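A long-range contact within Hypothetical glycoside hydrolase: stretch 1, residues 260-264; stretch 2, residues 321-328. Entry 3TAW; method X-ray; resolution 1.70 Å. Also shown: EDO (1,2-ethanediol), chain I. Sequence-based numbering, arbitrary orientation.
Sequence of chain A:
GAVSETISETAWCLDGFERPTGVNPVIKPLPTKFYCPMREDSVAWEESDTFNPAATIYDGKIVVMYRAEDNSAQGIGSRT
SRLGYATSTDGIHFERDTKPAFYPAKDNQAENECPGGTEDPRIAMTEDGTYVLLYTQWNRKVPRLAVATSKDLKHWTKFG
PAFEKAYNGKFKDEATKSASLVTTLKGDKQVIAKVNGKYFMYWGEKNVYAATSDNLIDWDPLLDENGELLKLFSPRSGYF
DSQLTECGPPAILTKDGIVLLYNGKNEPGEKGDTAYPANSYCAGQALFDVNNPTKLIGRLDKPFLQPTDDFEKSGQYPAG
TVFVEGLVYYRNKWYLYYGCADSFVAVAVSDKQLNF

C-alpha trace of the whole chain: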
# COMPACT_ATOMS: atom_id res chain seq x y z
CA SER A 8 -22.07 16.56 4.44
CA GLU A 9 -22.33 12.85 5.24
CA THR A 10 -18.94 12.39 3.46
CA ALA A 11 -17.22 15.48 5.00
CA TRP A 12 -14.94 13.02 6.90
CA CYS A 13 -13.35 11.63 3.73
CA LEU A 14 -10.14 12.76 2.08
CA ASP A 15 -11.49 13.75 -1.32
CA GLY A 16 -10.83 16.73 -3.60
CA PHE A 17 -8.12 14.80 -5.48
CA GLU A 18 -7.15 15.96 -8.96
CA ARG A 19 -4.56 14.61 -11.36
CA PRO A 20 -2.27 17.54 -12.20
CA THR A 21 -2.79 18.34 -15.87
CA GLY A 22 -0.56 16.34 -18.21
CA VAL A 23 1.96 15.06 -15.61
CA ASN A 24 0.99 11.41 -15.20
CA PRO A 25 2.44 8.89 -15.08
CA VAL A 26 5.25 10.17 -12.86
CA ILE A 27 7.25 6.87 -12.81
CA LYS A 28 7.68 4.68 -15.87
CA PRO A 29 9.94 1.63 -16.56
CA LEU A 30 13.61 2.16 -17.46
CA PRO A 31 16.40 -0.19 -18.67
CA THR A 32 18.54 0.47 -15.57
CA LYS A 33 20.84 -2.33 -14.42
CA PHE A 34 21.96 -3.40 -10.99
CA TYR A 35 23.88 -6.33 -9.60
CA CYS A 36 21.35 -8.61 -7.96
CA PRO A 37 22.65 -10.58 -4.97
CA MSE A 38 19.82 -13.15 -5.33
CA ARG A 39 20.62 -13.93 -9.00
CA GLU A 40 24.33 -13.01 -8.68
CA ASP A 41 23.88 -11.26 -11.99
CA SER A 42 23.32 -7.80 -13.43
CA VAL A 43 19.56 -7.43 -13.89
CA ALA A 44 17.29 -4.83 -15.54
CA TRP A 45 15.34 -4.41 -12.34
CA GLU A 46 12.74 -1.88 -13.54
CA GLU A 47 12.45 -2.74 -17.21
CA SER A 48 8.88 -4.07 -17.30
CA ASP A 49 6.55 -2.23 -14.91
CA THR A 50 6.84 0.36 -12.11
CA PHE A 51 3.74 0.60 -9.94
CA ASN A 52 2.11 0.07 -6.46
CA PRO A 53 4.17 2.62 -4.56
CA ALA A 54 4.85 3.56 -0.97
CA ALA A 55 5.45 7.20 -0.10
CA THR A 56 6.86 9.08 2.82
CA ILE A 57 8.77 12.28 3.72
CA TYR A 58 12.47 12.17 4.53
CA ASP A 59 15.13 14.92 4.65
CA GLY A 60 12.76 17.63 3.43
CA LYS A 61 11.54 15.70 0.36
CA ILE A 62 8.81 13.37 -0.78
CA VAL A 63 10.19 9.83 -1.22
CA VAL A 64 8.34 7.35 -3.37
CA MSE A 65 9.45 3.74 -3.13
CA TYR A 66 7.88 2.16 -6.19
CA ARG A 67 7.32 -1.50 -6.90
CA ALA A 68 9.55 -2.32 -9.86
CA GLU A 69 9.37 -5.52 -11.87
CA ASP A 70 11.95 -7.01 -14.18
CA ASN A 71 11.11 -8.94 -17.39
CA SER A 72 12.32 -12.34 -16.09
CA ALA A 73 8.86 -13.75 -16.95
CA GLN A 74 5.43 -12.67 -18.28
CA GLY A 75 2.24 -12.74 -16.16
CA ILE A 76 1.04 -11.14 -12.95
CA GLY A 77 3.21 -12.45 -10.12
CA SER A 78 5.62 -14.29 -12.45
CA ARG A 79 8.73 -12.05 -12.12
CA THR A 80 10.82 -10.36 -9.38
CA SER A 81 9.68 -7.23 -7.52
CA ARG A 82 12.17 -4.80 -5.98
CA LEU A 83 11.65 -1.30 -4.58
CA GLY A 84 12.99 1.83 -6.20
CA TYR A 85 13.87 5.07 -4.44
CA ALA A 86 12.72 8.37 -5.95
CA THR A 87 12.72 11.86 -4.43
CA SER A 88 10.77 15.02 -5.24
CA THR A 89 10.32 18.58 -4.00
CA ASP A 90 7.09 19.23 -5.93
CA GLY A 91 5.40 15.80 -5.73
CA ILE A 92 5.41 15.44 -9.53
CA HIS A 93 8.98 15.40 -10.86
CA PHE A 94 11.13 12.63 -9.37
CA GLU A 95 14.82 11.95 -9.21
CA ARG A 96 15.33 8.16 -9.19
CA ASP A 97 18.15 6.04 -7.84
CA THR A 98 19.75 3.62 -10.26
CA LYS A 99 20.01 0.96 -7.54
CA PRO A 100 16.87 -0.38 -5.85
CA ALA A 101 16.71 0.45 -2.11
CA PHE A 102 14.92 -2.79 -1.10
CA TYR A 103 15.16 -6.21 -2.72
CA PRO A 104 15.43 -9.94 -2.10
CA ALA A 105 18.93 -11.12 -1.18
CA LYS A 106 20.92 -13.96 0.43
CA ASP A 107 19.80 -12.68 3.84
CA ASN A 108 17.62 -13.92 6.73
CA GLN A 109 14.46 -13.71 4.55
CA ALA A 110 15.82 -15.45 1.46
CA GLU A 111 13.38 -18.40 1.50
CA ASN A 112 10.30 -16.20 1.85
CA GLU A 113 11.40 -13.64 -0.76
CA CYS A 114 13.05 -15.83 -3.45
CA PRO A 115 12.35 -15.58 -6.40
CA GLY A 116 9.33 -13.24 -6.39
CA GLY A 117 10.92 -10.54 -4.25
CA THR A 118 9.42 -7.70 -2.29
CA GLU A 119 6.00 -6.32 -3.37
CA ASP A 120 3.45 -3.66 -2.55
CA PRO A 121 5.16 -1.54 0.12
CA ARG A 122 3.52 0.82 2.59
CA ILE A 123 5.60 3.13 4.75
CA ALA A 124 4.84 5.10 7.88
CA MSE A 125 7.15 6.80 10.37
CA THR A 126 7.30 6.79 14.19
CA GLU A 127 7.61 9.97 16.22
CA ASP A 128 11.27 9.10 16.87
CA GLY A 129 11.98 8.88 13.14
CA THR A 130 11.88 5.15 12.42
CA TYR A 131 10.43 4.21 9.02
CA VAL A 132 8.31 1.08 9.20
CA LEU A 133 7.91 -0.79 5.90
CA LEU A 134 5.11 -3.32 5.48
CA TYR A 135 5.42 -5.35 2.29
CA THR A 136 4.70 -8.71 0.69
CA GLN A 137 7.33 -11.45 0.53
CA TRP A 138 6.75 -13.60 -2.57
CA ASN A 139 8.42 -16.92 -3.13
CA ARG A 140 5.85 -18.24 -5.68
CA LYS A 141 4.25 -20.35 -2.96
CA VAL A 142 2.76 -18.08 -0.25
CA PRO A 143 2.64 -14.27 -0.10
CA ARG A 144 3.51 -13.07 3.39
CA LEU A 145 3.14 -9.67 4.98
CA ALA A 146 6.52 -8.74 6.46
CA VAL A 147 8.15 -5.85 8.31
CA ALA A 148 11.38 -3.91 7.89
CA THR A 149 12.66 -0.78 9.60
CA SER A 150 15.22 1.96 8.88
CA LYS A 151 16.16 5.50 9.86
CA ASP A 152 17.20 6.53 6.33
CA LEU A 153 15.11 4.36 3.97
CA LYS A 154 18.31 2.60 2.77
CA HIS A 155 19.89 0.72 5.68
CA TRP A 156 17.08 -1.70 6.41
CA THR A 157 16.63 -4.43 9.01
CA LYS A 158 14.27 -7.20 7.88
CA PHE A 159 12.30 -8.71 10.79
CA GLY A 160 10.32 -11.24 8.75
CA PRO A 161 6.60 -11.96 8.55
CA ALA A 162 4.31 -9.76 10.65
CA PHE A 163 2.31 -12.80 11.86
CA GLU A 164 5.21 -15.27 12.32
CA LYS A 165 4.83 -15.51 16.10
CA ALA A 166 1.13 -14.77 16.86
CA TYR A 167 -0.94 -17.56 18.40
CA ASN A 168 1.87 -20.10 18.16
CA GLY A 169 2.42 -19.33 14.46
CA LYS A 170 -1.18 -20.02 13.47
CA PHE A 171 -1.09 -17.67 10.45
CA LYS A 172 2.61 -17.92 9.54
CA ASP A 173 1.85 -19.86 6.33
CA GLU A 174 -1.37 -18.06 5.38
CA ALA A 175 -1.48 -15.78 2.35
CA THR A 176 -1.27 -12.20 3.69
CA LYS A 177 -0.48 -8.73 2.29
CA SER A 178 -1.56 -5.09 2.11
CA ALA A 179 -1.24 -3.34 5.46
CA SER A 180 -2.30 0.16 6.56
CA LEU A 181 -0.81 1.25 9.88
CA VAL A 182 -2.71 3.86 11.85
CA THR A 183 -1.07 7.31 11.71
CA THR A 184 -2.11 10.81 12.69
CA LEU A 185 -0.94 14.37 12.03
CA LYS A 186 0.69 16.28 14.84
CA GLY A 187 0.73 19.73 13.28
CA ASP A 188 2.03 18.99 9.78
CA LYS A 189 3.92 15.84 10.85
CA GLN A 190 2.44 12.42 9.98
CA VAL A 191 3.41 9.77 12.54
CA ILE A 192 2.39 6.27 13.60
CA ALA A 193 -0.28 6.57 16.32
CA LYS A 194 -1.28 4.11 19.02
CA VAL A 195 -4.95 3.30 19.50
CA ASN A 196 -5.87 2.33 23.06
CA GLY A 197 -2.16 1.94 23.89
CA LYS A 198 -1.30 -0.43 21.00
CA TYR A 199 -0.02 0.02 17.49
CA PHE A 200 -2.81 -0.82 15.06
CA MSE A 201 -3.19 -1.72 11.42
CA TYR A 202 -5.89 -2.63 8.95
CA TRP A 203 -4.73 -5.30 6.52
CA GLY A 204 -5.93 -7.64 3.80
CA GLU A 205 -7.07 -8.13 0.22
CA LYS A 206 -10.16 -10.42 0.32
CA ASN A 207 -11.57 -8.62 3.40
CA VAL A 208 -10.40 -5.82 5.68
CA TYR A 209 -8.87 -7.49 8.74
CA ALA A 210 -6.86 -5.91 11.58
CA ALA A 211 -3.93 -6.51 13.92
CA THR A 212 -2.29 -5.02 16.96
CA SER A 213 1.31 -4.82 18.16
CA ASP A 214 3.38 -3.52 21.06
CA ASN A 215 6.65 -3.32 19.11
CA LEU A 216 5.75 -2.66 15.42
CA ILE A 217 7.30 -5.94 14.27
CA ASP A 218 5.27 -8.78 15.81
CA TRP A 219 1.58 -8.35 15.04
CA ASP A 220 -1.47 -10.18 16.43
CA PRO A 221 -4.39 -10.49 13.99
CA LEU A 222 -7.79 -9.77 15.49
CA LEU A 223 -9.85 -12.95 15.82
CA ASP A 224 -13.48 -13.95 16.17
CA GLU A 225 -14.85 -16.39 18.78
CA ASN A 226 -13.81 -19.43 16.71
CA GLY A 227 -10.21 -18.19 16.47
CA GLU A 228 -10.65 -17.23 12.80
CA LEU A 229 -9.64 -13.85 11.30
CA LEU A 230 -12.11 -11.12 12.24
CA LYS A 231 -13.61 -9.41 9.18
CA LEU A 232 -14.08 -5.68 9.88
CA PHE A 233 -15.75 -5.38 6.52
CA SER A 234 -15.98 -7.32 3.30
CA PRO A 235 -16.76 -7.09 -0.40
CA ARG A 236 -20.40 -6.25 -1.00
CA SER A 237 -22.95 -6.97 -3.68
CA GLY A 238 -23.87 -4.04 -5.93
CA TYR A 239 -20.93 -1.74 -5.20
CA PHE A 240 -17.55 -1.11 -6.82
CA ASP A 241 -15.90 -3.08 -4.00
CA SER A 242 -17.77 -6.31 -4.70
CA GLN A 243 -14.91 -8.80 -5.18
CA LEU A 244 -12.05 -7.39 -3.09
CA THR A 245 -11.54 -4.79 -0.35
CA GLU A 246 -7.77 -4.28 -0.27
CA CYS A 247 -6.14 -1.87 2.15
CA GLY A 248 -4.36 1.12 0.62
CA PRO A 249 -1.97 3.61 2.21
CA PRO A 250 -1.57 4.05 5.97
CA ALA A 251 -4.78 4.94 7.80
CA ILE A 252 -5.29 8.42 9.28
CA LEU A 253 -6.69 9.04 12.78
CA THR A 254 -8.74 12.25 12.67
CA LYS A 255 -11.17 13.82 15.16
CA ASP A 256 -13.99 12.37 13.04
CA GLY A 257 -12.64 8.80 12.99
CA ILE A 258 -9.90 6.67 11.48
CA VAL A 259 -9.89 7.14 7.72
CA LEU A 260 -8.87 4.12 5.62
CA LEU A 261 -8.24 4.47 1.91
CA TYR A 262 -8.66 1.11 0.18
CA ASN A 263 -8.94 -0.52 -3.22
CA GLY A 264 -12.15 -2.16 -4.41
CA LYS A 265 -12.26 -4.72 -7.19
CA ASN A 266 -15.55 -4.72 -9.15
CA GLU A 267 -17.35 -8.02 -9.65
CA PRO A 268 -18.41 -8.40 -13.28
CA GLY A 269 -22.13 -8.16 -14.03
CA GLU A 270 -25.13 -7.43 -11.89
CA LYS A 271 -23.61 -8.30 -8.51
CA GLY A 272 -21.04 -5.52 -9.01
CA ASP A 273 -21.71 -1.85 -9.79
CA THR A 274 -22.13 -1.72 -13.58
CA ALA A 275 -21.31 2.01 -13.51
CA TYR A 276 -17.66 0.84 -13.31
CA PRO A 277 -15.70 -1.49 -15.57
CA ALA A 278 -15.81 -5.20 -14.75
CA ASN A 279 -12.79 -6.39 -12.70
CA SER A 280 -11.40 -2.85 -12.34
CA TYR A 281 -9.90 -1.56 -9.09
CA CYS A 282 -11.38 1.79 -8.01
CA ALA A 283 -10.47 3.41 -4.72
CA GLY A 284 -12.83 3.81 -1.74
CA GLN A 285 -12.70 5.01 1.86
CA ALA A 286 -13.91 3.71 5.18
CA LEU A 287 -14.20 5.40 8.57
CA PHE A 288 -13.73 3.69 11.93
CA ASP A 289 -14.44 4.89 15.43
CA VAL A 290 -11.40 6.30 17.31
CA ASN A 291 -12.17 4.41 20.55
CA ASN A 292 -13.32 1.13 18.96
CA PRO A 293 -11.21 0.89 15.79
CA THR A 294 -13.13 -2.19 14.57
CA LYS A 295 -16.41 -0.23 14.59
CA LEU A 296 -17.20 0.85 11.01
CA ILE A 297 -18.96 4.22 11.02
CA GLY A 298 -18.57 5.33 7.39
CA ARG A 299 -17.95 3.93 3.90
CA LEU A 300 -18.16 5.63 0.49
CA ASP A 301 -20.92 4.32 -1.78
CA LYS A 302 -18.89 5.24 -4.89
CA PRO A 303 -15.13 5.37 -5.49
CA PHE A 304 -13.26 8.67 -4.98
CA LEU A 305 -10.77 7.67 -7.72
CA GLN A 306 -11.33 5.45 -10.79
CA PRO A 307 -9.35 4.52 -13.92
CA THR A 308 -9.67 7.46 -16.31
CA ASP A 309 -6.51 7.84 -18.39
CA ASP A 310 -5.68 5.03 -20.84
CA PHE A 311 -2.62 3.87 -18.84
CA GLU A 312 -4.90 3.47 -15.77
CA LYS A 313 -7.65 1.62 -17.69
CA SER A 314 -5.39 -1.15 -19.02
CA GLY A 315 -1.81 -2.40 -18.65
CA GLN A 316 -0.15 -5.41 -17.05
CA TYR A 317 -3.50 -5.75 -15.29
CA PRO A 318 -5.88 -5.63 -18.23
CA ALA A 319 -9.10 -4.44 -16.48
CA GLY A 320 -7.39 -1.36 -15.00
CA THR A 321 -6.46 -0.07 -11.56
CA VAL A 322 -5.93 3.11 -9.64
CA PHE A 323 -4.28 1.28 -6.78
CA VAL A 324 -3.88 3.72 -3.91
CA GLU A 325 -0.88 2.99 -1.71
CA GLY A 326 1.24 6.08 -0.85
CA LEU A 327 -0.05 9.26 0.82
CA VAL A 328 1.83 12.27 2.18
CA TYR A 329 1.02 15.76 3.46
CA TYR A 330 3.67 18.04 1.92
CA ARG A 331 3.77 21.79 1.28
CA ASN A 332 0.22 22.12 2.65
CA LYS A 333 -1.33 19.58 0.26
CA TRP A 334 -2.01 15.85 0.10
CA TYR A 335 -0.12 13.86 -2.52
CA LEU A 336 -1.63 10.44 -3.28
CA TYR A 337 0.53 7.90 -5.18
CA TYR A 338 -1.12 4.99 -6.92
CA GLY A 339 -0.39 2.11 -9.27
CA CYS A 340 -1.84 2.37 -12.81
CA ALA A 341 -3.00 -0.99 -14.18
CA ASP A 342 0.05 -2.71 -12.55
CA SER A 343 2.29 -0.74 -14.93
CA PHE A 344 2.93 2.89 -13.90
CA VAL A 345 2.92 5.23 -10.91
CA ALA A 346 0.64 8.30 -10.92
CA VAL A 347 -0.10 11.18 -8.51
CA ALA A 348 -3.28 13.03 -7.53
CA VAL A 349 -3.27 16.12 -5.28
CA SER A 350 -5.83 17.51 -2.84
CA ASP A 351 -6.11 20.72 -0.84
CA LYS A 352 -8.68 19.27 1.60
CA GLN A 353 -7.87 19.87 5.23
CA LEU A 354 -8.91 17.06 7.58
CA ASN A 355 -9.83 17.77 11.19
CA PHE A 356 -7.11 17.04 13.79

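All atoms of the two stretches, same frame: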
# COMPACT_ATOMS: atom_id res chain seq x y z
N LEU A 260 -9.60 5.15 6.35
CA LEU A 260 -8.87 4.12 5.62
C LEU A 260 -9.17 4.23 4.14
O LEU A 260 -10.30 4.04 3.72
CB LEU A 260 -9.25 2.73 6.13
CG LEU A 260 -8.66 1.53 5.39
CD1 LEU A 260 -7.12 1.47 5.62
CD2 LEU A 260 -9.38 0.17 5.78
N LEU A 261 -8.15 4.56 3.35
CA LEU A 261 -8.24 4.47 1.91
C LEU A 261 -7.96 3.03 1.50
O LEU A 261 -7.03 2.39 1.99
CB LEU A 261 -7.24 5.42 1.23
CG LEU A 261 -7.64 6.88 1.03
CD1 LEU A 261 -7.98 7.60 2.35
CD2 LEU A 261 -6.57 7.70 0.29
N TYR A 262 -8.80 2.50 0.61
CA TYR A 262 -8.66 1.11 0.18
C TYR A 262 -9.06 0.97 -1.28
O TYR A 262 -9.60 1.91 -1.89
CB TYR A 262 -9.46 0.20 1.12
CG TYR A 262 -10.96 0.25 0.95
CD1 TYR A 262 -11.73 1.20 1.64
CD2 TYR A 262 -11.64 -0.64 0.11
CE1 TYR A 262 -13.08 1.25 1.50
CE2 TYR A 262 -13.01 -0.59 -0.03
CZ TYR A 262 -13.73 0.36 0.66
OH TYR A 262 -15.09 0.43 0.54
N ASN A 263 -8.77 -0.20 -1.83
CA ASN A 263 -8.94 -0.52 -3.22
C ASN A 263 -10.01 -1.60 -3.40
O ASN A 263 -9.90 -2.68 -2.84
CB ASN A 263 -7.60 -1.00 -3.74
CG ASN A 263 -6.54 0.08 -3.63
OD1 ASN A 263 -6.62 1.09 -4.34
ND2 ASN A 263 -5.57 -0.09 -2.71
N GLY A 264 -11.04 -1.26 -4.15
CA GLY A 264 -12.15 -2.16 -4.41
C GLY A 264 -12.05 -2.77 -5.78
O GLY A 264 -11.88 -2.03 -6.75
N THR A 321 -6.46 -0.42 -12.97
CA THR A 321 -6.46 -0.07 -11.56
C THR A 321 -6.07 1.39 -11.36
O THR A 321 -5.38 2.00 -12.19
CB THR A 321 -5.43 -0.91 -10.70
OG1 THR A 321 -4.11 -0.41 -10.92
CG2 THR A 321 -5.47 -2.40 -10.99
N VAL A 322 -6.54 1.94 -10.25
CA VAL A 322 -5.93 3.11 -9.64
C VAL A 322 -5.70 2.67 -8.20
O VAL A 322 -6.55 2.88 -7.31
CB VAL A 322 -6.78 4.41 -9.80
CG1 VAL A 322 -6.73 4.87 -11.24
CG2 VAL A 322 -8.23 4.26 -9.32
N PHE A 323 -4.54 2.04 -7.98
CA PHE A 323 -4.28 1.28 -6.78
C PHE A 323 -3.57 2.16 -5.75
O PHE A 323 -2.35 2.38 -5.82
CB PHE A 323 -3.45 0.03 -7.11
CG PHE A 323 -3.46 -1.00 -6.01
CD1 PHE A 323 -4.53 -1.89 -5.88
CD2 PHE A 323 -2.44 -1.04 -5.08
CE1 PHE A 323 -4.54 -2.83 -4.86
CE2 PHE A 323 -2.44 -1.97 -4.05
CZ PHE A 323 -3.48 -2.86 -3.94
N VAL A 324 -4.36 2.71 -4.84
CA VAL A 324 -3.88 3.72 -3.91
C VAL A 324 -3.02 3.09 -2.84
O VAL A 324 -3.39 2.08 -2.27
CB VAL A 324 -5.03 4.57 -3.32
CG1 VAL A 324 -5.69 5.38 -4.46
CG2 VAL A 324 -6.03 3.70 -2.56
N GLU A 325 -1.85 3.68 -2.59
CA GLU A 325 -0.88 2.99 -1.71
C GLU A 325 0.12 3.87 -0.98
O GLU A 325 0.70 3.43 0.02
CB GLU A 325 -0.14 1.94 -2.56
CG GLU A 325 0.76 0.98 -1.77
CD GLU A 325 1.21 -0.23 -2.60
OE1 GLU A 325 0.53 -0.58 -3.58
OE2 GLU A 325 2.28 -0.84 -2.28
N GLY A 326 0.36 5.09 -1.48
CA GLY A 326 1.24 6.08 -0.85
C GLY A 326 0.49 7.39 -0.66
O GLY A 326 -0.26 7.82 -1.52
N LEU A 327 0.68 8.03 0.49
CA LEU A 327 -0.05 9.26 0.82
C LEU A 327 0.78 10.11 1.76
O LEU A 327 1.19 9.61 2.82
CB LEU A 327 -1.41 8.92 1.44
CG LEU A 327 -2.28 10.10 1.85
CD1 LEU A 327 -2.60 11.03 0.64
CD2 LEU A 327 -3.58 9.59 2.53
N VAL A 328 1.07 11.34 1.36
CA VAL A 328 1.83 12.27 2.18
C VAL A 328 1.18 13.65 2.21
O VAL A 328 0.50 14.05 1.26
CB VAL A 328 3.31 12.42 1.72
CG1 VAL A 328 4.07 11.09 1.87
CG2 VAL A 328 3.39 12.95 0.26
C1 EDO I . 3.69 8.26 5.14
O1 EDO I . 4.65 8.71 6.12
C2 EDO I . 2.28 8.11 5.75
O2 EDO I . 1.27 7.77 4.77
O HOH W 1 -8.42 0.87 -6.42

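The side chain of N263 binds the main chain of the opposing strand at both polar groups of a single residue, much as a neighbouring backbone would. The amide nitrogen V324 N donates to N263 OD1 at 2.8 Å, and N263 ND2 donates in turn to V324 O at 3.1 Å, with an almost straight N-H...O angle of 179° against 149° for the first bond. The carboxamide thus offers its acceptor to the amide and its donor to the carbonyl of V324. No backbone-to-backbone hydrogen bond joins the two stretches: their strands run roughly antiparallel, at 150°, but their axes come no closer than 6.5 Å, and the asparagine side chain spans the gap.

N263 OD1 also accepts a hydrogen bond from a water, at 2.8 Å. The same water donates to V322 O at 2.9 Å, linking two acceptors that cannot bond directly; N263 OD1 and V322 O lie 3.5 Å apart. ND2 has a further hydrogen bond elsewhere in the structure. The carboxamide also lies over one face of the F323 ring, with N263 CG 3.6 Å from F323 CD1. The CA-to-CB bond of F323 points sideways, yet with chi1 near t its ring comes within reach of the asparagine.

Beyond this polar centre the contact is aliphatic. L261, two residues before N263 and likewise directed toward the other strand, places its CB 4.3 Å from V324 CG2, while its CD2 meets L327 CD2 at 4.2 Å. V324 therefore serves twice, its backbone held by N263 and its side chain packed against L261. Between the two inward-pointing residues, Y262 turns its side chain away, and its contact is through the backbone, with Y262 O 4.0 Å from V324 CG2. At L327, the carbonyl oxygen L327 O accepts a 2.7 Å hydrogen bond from O2 of a 1,2-ethanediol, probably from the crystallisation liquor.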